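Local coordinates for putative membrane protein COG4129 (Clostridium difficile, PDB 3KMI) that is of unknown function but, as the C-terminal domain of a putative aromatic acid exporter family membrane protein, probably serves a transport-related role, at residues A[33-38]-A[99-104]; A[106-111]-A[162-167]. One frame throughout, in Å; residues are numbered along the deposited sequence.

Overall arrangement
From the N terminus, helix 7-33 runs out into the loop carrying 33-38, and contact 1 brings residues 99-104 back onto that loop after helices 41-61 and 68-95 have gone by. Helix 103-117 starts there and leads straight into contact 2, where 106-111 meets 162-167 on the last helix, 148-176; this closes a second loop that takes in helix 124-140. The two contacts therefore follow one another in series, neither nested nor crossed, with centres about 15 Å apart. Helix 103-117 is common to both: Val33 rests on His106 and Ser109, joining the surface turn to the helix that carries the buried packing.

Contact 1 of 2, residues A[33-38]-A[99-104]; sequences VNPKKE and NSTPPQ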
ATOM      1  N   VAL A  33     -10.415  18.089  -5.207  1.00 11.89           N
ATOM      2  CA  VAL A  33     -11.127  19.184  -5.883  1.00 14.09           C
ATOM      3  C   VAL A  33     -11.001  20.509  -5.134  1.00 15.41           C
ATOM      4  O   VAL A  33     -10.926  21.545  -5.760  1.00 16.63           O
ATOM      5  CB  VAL A  33     -12.631  18.876  -6.103  1.00 13.54           C
ATOM      6  CG1 VAL A  33     -13.338  20.064  -6.740  1.00 15.23           C
ATOM      7  CG2 VAL A  33     -12.793  17.689  -6.985  1.00 14.61           C
ATOM      8  N   ASN A  34     -10.966  20.473  -3.807  1.00 18.77           N
ATOM      9  CA  ASN A  34     -10.734  21.695  -2.990  1.00 21.23           C
ATOM     10  C   ASN A  34      -9.568  21.563  -2.023  1.00 22.40           C
ATOM     11  O   ASN A  34      -9.798  21.397  -0.831  1.00 22.83           O
ATOM     12  CB  ASN A  34     -11.974  22.019  -2.166  1.00 21.94           C
ATOM     13  CG  ASN A  34     -13.190  22.233  -3.007  1.00 23.52           C
ATOM     14  OD1 ASN A  34     -13.388  23.310  -3.578  1.00 26.90           O
ATOM     15  ND2 ASN A  34     -14.037  21.216  -3.073  1.00 26.96           N
ATOM     16  N   PRO A  35      -8.312  21.636  -2.513  1.00 24.07           N
ATOM     17  CA  PRO A  35      -7.173  21.368  -1.618  1.00 25.64           C
ATOM     18  C   PRO A  35      -7.138  22.224  -0.341  1.00 27.16           C
ATOM     19  O   PRO A  35      -6.707  21.748   0.717  1.00 27.31           O
ATOM     20  CB  PRO A  35      -5.941  21.685  -2.491  1.00 25.41           C
ATOM     21  CG  PRO A  35      -6.460  22.258  -3.775  1.00 25.56           C
ATOM     22  CD  PRO A  35      -7.880  21.808  -3.911  1.00 24.16           C
ATOM     23  N   LYS A  36      -7.603  23.465  -0.446  1.00 28.61           N
ATOM     24  CA  LYS A  36      -7.366  24.459   0.600  1.00 30.40           C
ATOM     25  C   LYS A  36      -8.564  24.653   1.522  1.00 31.04           C
ATOM     26  O   LYS A  36      -8.440  25.294   2.574  1.00 31.46           O
ATOM     27  CB  LYS A  36      -6.961  25.798  -0.024  1.00 30.61           C
ATOM     28  CG  LYS A  36      -5.608  26.340   0.457  1.00 32.19           C
ATOM     29  CD  LYS A  36      -4.442  25.747  -0.344  1.00 33.60           C
ATOM     30  CE  LYS A  36      -4.834  25.506  -1.802  1.00 34.20           C
ATOM     31  NZ  LYS A  36      -3.881  26.134  -2.765  1.00 35.37           N
ATOM     32  N   LYS A  37      -9.717  24.108   1.131  1.00 31.69           N
ATOM     33  CA  LYS A  37     -10.898  24.148   1.992  1.00 31.54           C
ATOM     34  C   LYS A  37     -10.644  23.347   3.265  1.00 31.30           C
ATOM     35  O   LYS A  37     -10.173  22.189   3.234  1.00 31.00           O
ATOM     36  CB  LYS A  37     -12.156  23.645   1.264  1.00 31.77           C
ATOM     37  CG  LYS A  37     -13.452  23.798   2.065  1.00 32.62           C
ATOM     38  CD  LYS A  37     -14.664  23.776   1.149  1.00 35.42           C
ATOM     39  CE  LYS A  37     -15.886  23.142   1.812  1.00 35.98           C
ATOM     40  NZ  LYS A  37     -16.886  22.717   0.774  1.00 36.32           N
ATOM     41  N   GLU A  38     -10.929  23.994   4.394  1.00 30.72           N
ATOM     42  CA  GLU A  38     -11.016  23.303   5.664  1.00 29.65           C
ATOM     43  C   GLU A  38     -11.877  22.065   5.478  1.00 28.51           C
ATOM     44  O   GLU A  38     -12.974  22.126   4.901  1.00 28.37           O
ATOM     45  CB  GLU A  38     -11.633  24.205   6.707  1.00 30.20           C
ATOM     46  CG  GLU A  38     -10.612  24.880   7.565  1.00 32.05           C
ATOM     47  CD  GLU A  38     -10.930  24.706   9.016  1.00 35.18           C
ATOM     48  OE1 GLU A  38     -10.204  23.945   9.702  1.00 35.47           O
ATOM     49  OE2 GLU A  38     -11.927  25.314   9.462  1.00 37.84           O
ATOM     50  N   ASN A  99      -0.569  19.795  -7.007  1.00 15.74           N
ATOM     51  CA  ASN A  99      -0.314  21.229  -7.292  1.00 16.27           C
ATOM     52  C   ASN A  99      -1.447  21.895  -8.090  1.00 15.38           C
ATOM     53  O   ASN A  99      -1.492  23.131  -8.209  1.00 16.36           O
ATOM     54  CB  ASN A  99       0.953  21.394  -8.163  1.00 17.53           C
ATOM     55  CG  ASN A  99       2.230  20.987  -7.470  1.00 21.24           C
ATOM     56  OD1 ASN A  99       2.425  19.822  -7.124  1.00 27.67           O
ATOM     57  ND2 ASN A  99       3.145  21.947  -7.310  1.00 26.16           N
ATOM     58  N   SER A 100      -2.338  21.083  -8.657  1.00 13.02           N
ATOM     59  CA  SER A 100      -3.284  21.534  -9.700  1.00 11.96           C
ATOM     60  C   SER A 100      -4.428  20.495  -9.642  1.00 10.23           C
ATOM     61  O   SER A 100      -4.219  19.400  -9.118  1.00  9.60           O
ATOM     62  CB  SER A 100      -2.555  21.454 -11.045  1.00  9.92           C
ATOM     63  OG  SER A 100      -3.293  21.991 -12.126  1.00 16.26           O
ATOM     64  N   THR A 101      -5.599  20.807 -10.180  1.00  8.76           N
ATOM     65  CA  THR A 101      -6.647  19.798 -10.328  1.00  8.16           C
ATOM     66  C   THR A 101      -7.010  19.666 -11.802  1.00  7.59           C
ATOM     67  O   THR A 101      -8.031  20.220 -12.224  1.00  7.39           O
ATOM     68  CB  THR A 101      -7.921  20.159  -9.524  1.00  8.84           C
ATOM     69  OG1 THR A 101      -7.549  20.554  -8.205  1.00 10.56           O
ATOM     70  CG2 THR A 101      -8.889  18.964  -9.426  1.00  8.31           C
ATOM     71  N   PRO A 102      -6.177  18.957 -12.609  1.00  6.61           N
ATOM     72  CA  PRO A 102      -6.533  18.819 -14.051  1.00  6.34           C
ATOM     73  C   PRO A 102      -7.781  17.903 -14.279  1.00  5.64           C
ATOM     74  O   PRO A 102      -8.260  17.310 -13.332  1.00  5.29           O
ATOM     75  CB  PRO A 102      -5.274  18.194 -14.648  1.00  6.52           C
ATOM     76  CG  PRO A 102      -4.675  17.431 -13.519  1.00  5.91           C
ATOM     77  CD  PRO A 102      -4.877  18.327 -12.321  1.00  6.78           C
ATOM     78  N   PRO A 103      -8.307  17.813 -15.519  1.00  5.62           N
ATOM     79  CA  PRO A 103      -9.500  17.019 -15.744  1.00  5.50           C
ATOM     80  C   PRO A 103      -9.382  15.601 -15.236  1.00  5.52           C
ATOM     81  O   PRO A 103     -10.327  15.115 -14.660  1.00  5.54           O
ATOM     82  CB  PRO A 103      -9.631  17.030 -17.273  1.00  4.89           C
ATOM     83  CG  PRO A 103      -9.124  18.331 -17.631  1.00  6.38           C
ATOM     84  CD  PRO A 103      -7.940  18.554 -16.741  1.00  5.79           C
ATOM     85  N   GLN A 104      -8.232  14.957 -15.419  1.00  5.13           N
ATOM     86  CA  GLN A 104      -8.045  13.574 -14.928  1.00  6.29           C
ATOM     87  C   GLN A 104      -8.121  13.445 -13.395  1.00  5.45           C
ATOM     88  O   GLN A 104      -8.558  12.422 -12.885  1.00  4.22           O
ATOM     89  CB  GLN A 104      -6.737  12.981 -15.452  1.00  7.28           C
ATOM     90  CG  GLN A 104      -6.730  12.616 -16.946  1.00 11.05           C
ATOM     91  CD  GLN A 104      -7.850  11.643 -17.345  1.00 18.52           C
ATOM     92  OE1 GLN A 104      -8.589  11.885 -18.308  1.00 25.09           O
ATOM     93  NE2 GLN A 104      -7.980  10.548 -16.608  1.00 20.06           N
TER
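Thr101 is the side chain that reaches across to 33-38, and its two branches go to different places. The methyl CG2 packs against the backbone of Val33, with CG2 4.2 Å from Val33 CA, whereas the hydroxyl OG1 turns to the Pro35 side and lies 4.5 Å from Pro35 CD, a loose approach. This split follows from the first torsion: CG2 stands anti to the Thr101 backbone N, and OG1 swings round beside that N (chi1 -47°). The hydroxyl's real partner is the carbonyl O of Ile32, just ahead of the segment, to which it donates a hydrogen bond. One short side chain thus offers an apolar tip to the main chain at Val33 and a polar tip to the last turn of helix 7-33.

Val33 answers with its backbone rather than its side chain. Its CB points away from 99-104, and its nearest methyl, Val33 CG2, stays 4.8 Å from Thr101 CG2; the side chain leans instead on His106 and Ser109 of helix 103-117. The CB of Pro35, by contrast, points toward 99-104, and CD, the ring carbon bonded to N, is the Pro35 atom nearest Thr101 OG1.

Pro35 also sits inside a type I beta turn from Asn34 to Lys37, closed by a weak bond of 3.3 Å from Lys37 N to Asn34 O. On the other side, Pro102 takes the N-cap position of helix 103-117, directly after Thr101. The buried surface is small, 89 Å², and lies at the outside of the domain. The arrangement is that of two interhelical connections meeting at one end of an all-alpha helical bundle, where a threonine hydroxyl takes up a carbonyl at the C-terminal end of a helix.

Contact 2 of 2, residues A[106-111]-A[162-167]; sequences HILSAF and TELKQF
Leu164 points toward 106-111 and touches both Leu108 and Phe111, one turn apart on their helix; it is the one residue of 162-167 to do so in this buried contact between helices 103-117 and 148-176 of an all-alpha bundle. The apolar packing rests on one methyl. Leu164 CD1 lies 3.7 Å from Leu108 CD1, the two leucine side chains crossing at a slant. Leu108 gets there by setting CG anti to its own backbone N (chi1 176°), which carries the branched end closer to helix 148-176 than its CB direction would suggest. The Leu108 side chain also touches Ile32 of helix 7-33 and, one or two turns before Leu164 on helix 148-176, Leu157, Cys160 and Leu161.

The aromatic part is looser. Leu164 CD1 approaches the Phe111 ring obliquely, 4.2 Å from Phe111 CD2, while the Phe111 side chain also packs on Glu131 and Leu132 of helix 124-140. The two backbones stay well apart, with 9.9 Å between Phe111 CA and Leu164 CA, so leucine and phenylalanine side chains span the distance.

Polar groups bond to other parts of the dimer. Ser109 OG is tied to Ala29 O and Glu163 OE1 to Asn90 ND2 of the same chain, while Thr162 shares a hydrogen bond between its OG1 and the OH of Tyr94 in the second subunit.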
ATOM      1  N   HIS A 106     -10.090  15.534 -11.553  1.00  4.18           N
ATOM      2  CA  HIS A 106     -11.543  15.612 -11.380  1.00  4.87           C
ATOM      3  C   HIS A 106     -12.202  14.238 -11.639  1.00  6.59           C
ATOM      4  O   HIS A 106     -13.113  13.865 -10.936  1.00  7.64           O
ATOM      5  CB  HIS A 106     -12.126  16.673 -12.317  1.00  4.19           C
ATOM      6  CG  HIS A 106     -11.884  18.084 -11.872  1.00  2.25           C
ATOM      7  ND1 HIS A 106     -12.574  18.660 -10.824  1.00  3.21           N
ATOM      8  CD2 HIS A 106     -11.081  19.054 -12.373  1.00  2.23           C
ATOM      9  CE1 HIS A 106     -12.188  19.916 -10.680  1.00  3.16           C
ATOM     10  NE2 HIS A 106     -11.282  20.180 -11.608  1.00  2.11           N
ATOM     11  N   ILE A 107     -11.719  13.490 -12.626  1.00  6.98           N
ATOM     12  CA  ILE A 107     -12.276  12.165 -12.941  1.00  8.16           C
ATOM     13  C   ILE A 107     -11.943  11.158 -11.808  1.00  8.46           C
ATOM     14  O   ILE A 107     -12.794  10.355 -11.411  1.00  7.86           O
ATOM     15  CB  ILE A 107     -11.802  11.680 -14.331  1.00  8.31           C
ATOM     16  CG1 ILE A 107     -12.553  12.449 -15.430  1.00  9.48           C
ATOM     17  CG2 ILE A 107     -12.010  10.140 -14.529  1.00  8.01           C
ATOM     18  CD1 ILE A 107     -11.846  12.417 -16.764  1.00 14.74           C
ATOM     19  N   LEU A 108     -10.710  11.229 -11.302  1.00  8.05           N
ATOM     20  CA  LEU A 108     -10.286  10.433 -10.164  1.00  7.87           C
ATOM     21  C   LEU A 108     -11.165  10.731  -8.947  1.00  7.80           C
ATOM     22  O   LEU A 108     -11.645   9.821  -8.243  1.00  7.98           O
ATOM     23  CB  LEU A 108      -8.811  10.718  -9.815  1.00  8.06           C
ATOM     24  CG  LEU A 108      -8.396   9.959  -8.551  1.00  8.77           C
ATOM     25  CD1 LEU A 108      -8.482   8.451  -8.839  1.00 11.74           C
ATOM     26  CD2 LEU A 108      -7.021  10.373  -8.063  1.00 12.46           C
ATOM     27  N   SER A 109     -11.347  12.007  -8.670  1.00  6.57           N
ATOM     28  CA  SER A 109     -12.185  12.390  -7.561  1.00  7.65           C
ATOM     29  C   SER A 109     -13.631  11.854  -7.696  1.00  7.35           C
ATOM     30  O   SER A 109     -14.190  11.323  -6.729  1.00  6.86           O
ATOM     31  CB  SER A 109     -12.212  13.902  -7.455  1.00  8.59           C
ATOM     32  OG  SER A 109     -13.127  14.295  -6.465  1.00  8.70           O
ATOM     33  N   ALA A 110     -14.205  11.955  -8.895  1.00  5.67           N
ATOM     34  CA  ALA A 110     -15.543  11.410  -9.150  1.00  6.32           C
ATOM     35  C   ALA A 110     -15.563   9.900  -8.883  1.00  6.19           C
ATOM     36  O   ALA A 110     -16.494   9.377  -8.269  1.00  6.74           O
ATOM     37  CB  ALA A 110     -15.984  11.717 -10.600  1.00  6.01           C
ATOM     38  N   PHE A 111     -14.519   9.218  -9.312  1.00  5.45           N
ATOM     39  CA  PHE A 111     -14.424   7.747  -9.147  1.00  6.52           C
ATOM     40  C   PHE A 111     -14.335   7.349  -7.652  1.00  6.70           C
ATOM     41  O   PHE A 111     -14.982   6.388  -7.212  1.00  7.11           O
ATOM     42  CB  PHE A 111     -13.239   7.199  -9.957  1.00  6.50           C
ATOM     43  CG  PHE A 111     -13.066   5.692  -9.870  1.00  8.76           C
ATOM     44  CD1 PHE A 111     -14.101   4.827 -10.234  1.00  9.11           C
ATOM     45  CD2 PHE A 111     -11.848   5.148  -9.470  1.00 10.81           C
ATOM     46  CE1 PHE A 111     -13.927   3.414 -10.156  1.00 10.75           C
ATOM     47  CE2 PHE A 111     -11.662   3.756  -9.393  1.00 12.15           C
ATOM     48  CZ  PHE A 111     -12.716   2.891  -9.723  1.00 12.11           C
ATOM     49  N   THR A 162      -2.918   3.016  -7.824  1.00 11.08           N
ATOM     50  CA  THR A 162      -2.308   1.852  -7.190  1.00 10.46           C
ATOM     51  C   THR A 162      -2.953   1.558  -5.852  1.00  9.31           C
ATOM     52  O   THR A 162      -3.318   0.416  -5.572  1.00 10.00           O
ATOM     53  CB  THR A 162      -0.773   2.005  -7.045  1.00 10.77           C
ATOM     54  OG1 THR A 162      -0.199   2.095  -8.360  1.00 10.86           O
ATOM     55  CG2 THR A 162      -0.212   0.819  -6.374  1.00 11.17           C
ATOM     56  N   GLU A 163      -3.091   2.578  -5.027  1.00  8.56           N
ATOM     57  CA  GLU A 163      -3.693   2.423  -3.695  1.00  9.61           C
ATOM     58  C   GLU A 163      -5.169   2.010  -3.815  1.00  8.61           C
ATOM     59  O   GLU A 163      -5.638   1.096  -3.118  1.00  8.85           O
ATOM     60  CB  GLU A 163      -3.562   3.721  -2.879  1.00  8.61           C
ATOM     61  CG  GLU A 163      -2.113   4.079  -2.550  1.00 10.23           C
ATOM     62  CD  GLU A 163      -1.386   3.000  -1.727  1.00 10.26           C
ATOM     63  OE1 GLU A 163      -1.975   2.368  -0.813  1.00  8.41           O
ATOM     64  OE2 GLU A 163      -0.193   2.782  -2.003  1.00 14.79           O
ATOM     65  N   LEU A 164      -5.872   2.624  -4.758  1.00  8.85           N
ATOM     66  CA  LEU A 164      -7.272   2.314  -4.962  1.00  9.60           C
ATOM     67  C   LEU A 164      -7.526   0.877  -5.398  1.00  9.82           C
ATOM     68  O   LEU A 164      -8.568   0.320  -5.079  1.00 11.07           O
ATOM     69  CB  LEU A 164      -7.924   3.298  -5.950  1.00  9.94           C
ATOM     70  CG  LEU A 164      -8.185   4.704  -5.407  1.00 10.05           C
ATOM     71  CD1 LEU A 164      -8.737   5.536  -6.611  1.00 11.07           C
ATOM     72  CD2 LEU A 164      -9.247   4.690  -4.262  1.00  7.57           C
ATOM     73  N   LYS A 165      -6.609   0.269  -6.133  1.00  9.91           N
ATOM     74  CA  LYS A 165      -6.801  -1.121  -6.540  1.00  9.81           C
ATOM     75  C   LYS A 165      -6.820  -2.007  -5.301  1.00  9.53           C
ATOM     76  O   LYS A 165      -7.689  -2.856  -5.151  1.00  9.61           O
ATOM     77  CB  LYS A 165      -5.705  -1.588  -7.508  1.00  9.10           C
ATOM     78  CG  LYS A 165      -5.989  -2.931  -8.157  1.00 10.08           C
ATOM     79  CD  LYS A 165      -4.874  -3.287  -9.150  1.00 11.13           C
ATOM     80  CE  LYS A 165      -5.132  -4.591  -9.866  1.00 12.09           C
ATOM     81  NZ  LYS A 165      -4.090  -4.770 -10.890  1.00 12.29           N
ATOM     82  N   GLN A 166      -5.849  -1.809  -4.416  1.00 10.24           N
ATOM     83  CA  GLN A 166      -5.821  -2.598  -3.181  1.00  9.69           C
ATOM     84  C   GLN A 166      -7.014  -2.291  -2.287  1.00  9.11           C
ATOM     85  O   GLN A 166      -7.556  -3.196  -1.703  1.00  9.00           O
ATOM     86  CB  GLN A 166      -4.524  -2.445  -2.404  1.00 10.25           C
ATOM     87  CG  GLN A 166      -4.431  -3.576  -1.338  1.00 13.70           C
ATOM     88  CD  GLN A 166      -4.523  -5.016  -1.946  1.00 18.51           C
ATOM     89  OE1 GLN A 166      -3.813  -5.361  -2.908  1.00 19.95           O
ATOM     90  NE2 GLN A 166      -5.382  -5.851  -1.359  1.00 20.03           N
ATOM     91  N   PHE A 167      -7.437  -1.022  -2.206  1.00  9.59           N
ATOM     92  CA  PHE A 167      -8.680  -0.676  -1.502  1.00  9.02           C
ATOM     93  C   PHE A 167      -9.900  -1.480  -1.989  1.00  9.85           C
ATOM     94  O   PHE A 167     -10.694  -2.003  -1.183  1.00  9.58           O
ATOM     95  CB  PHE A 167      -8.975   0.831  -1.636  1.00  9.79           C
ATOM     96  CG  PHE A 167     -10.129   1.288  -0.793  1.00  9.90           C
ATOM     97  CD1 PHE A 167      -9.903   1.782   0.488  1.00  9.63           C
ATOM     98  CD2 PHE A 167     -11.452   1.180  -1.269  1.00  9.12           C
ATOM     99  CE1 PHE A 167     -10.928   2.193   1.273  1.00  8.18           C
ATOM    100  CE2 PHE A 167     -12.503   1.567  -0.489  1.00  8.64           C
ATOM    101  CZ  PHE A 167     -12.247   2.091   0.799  1.00  9.01           C
TER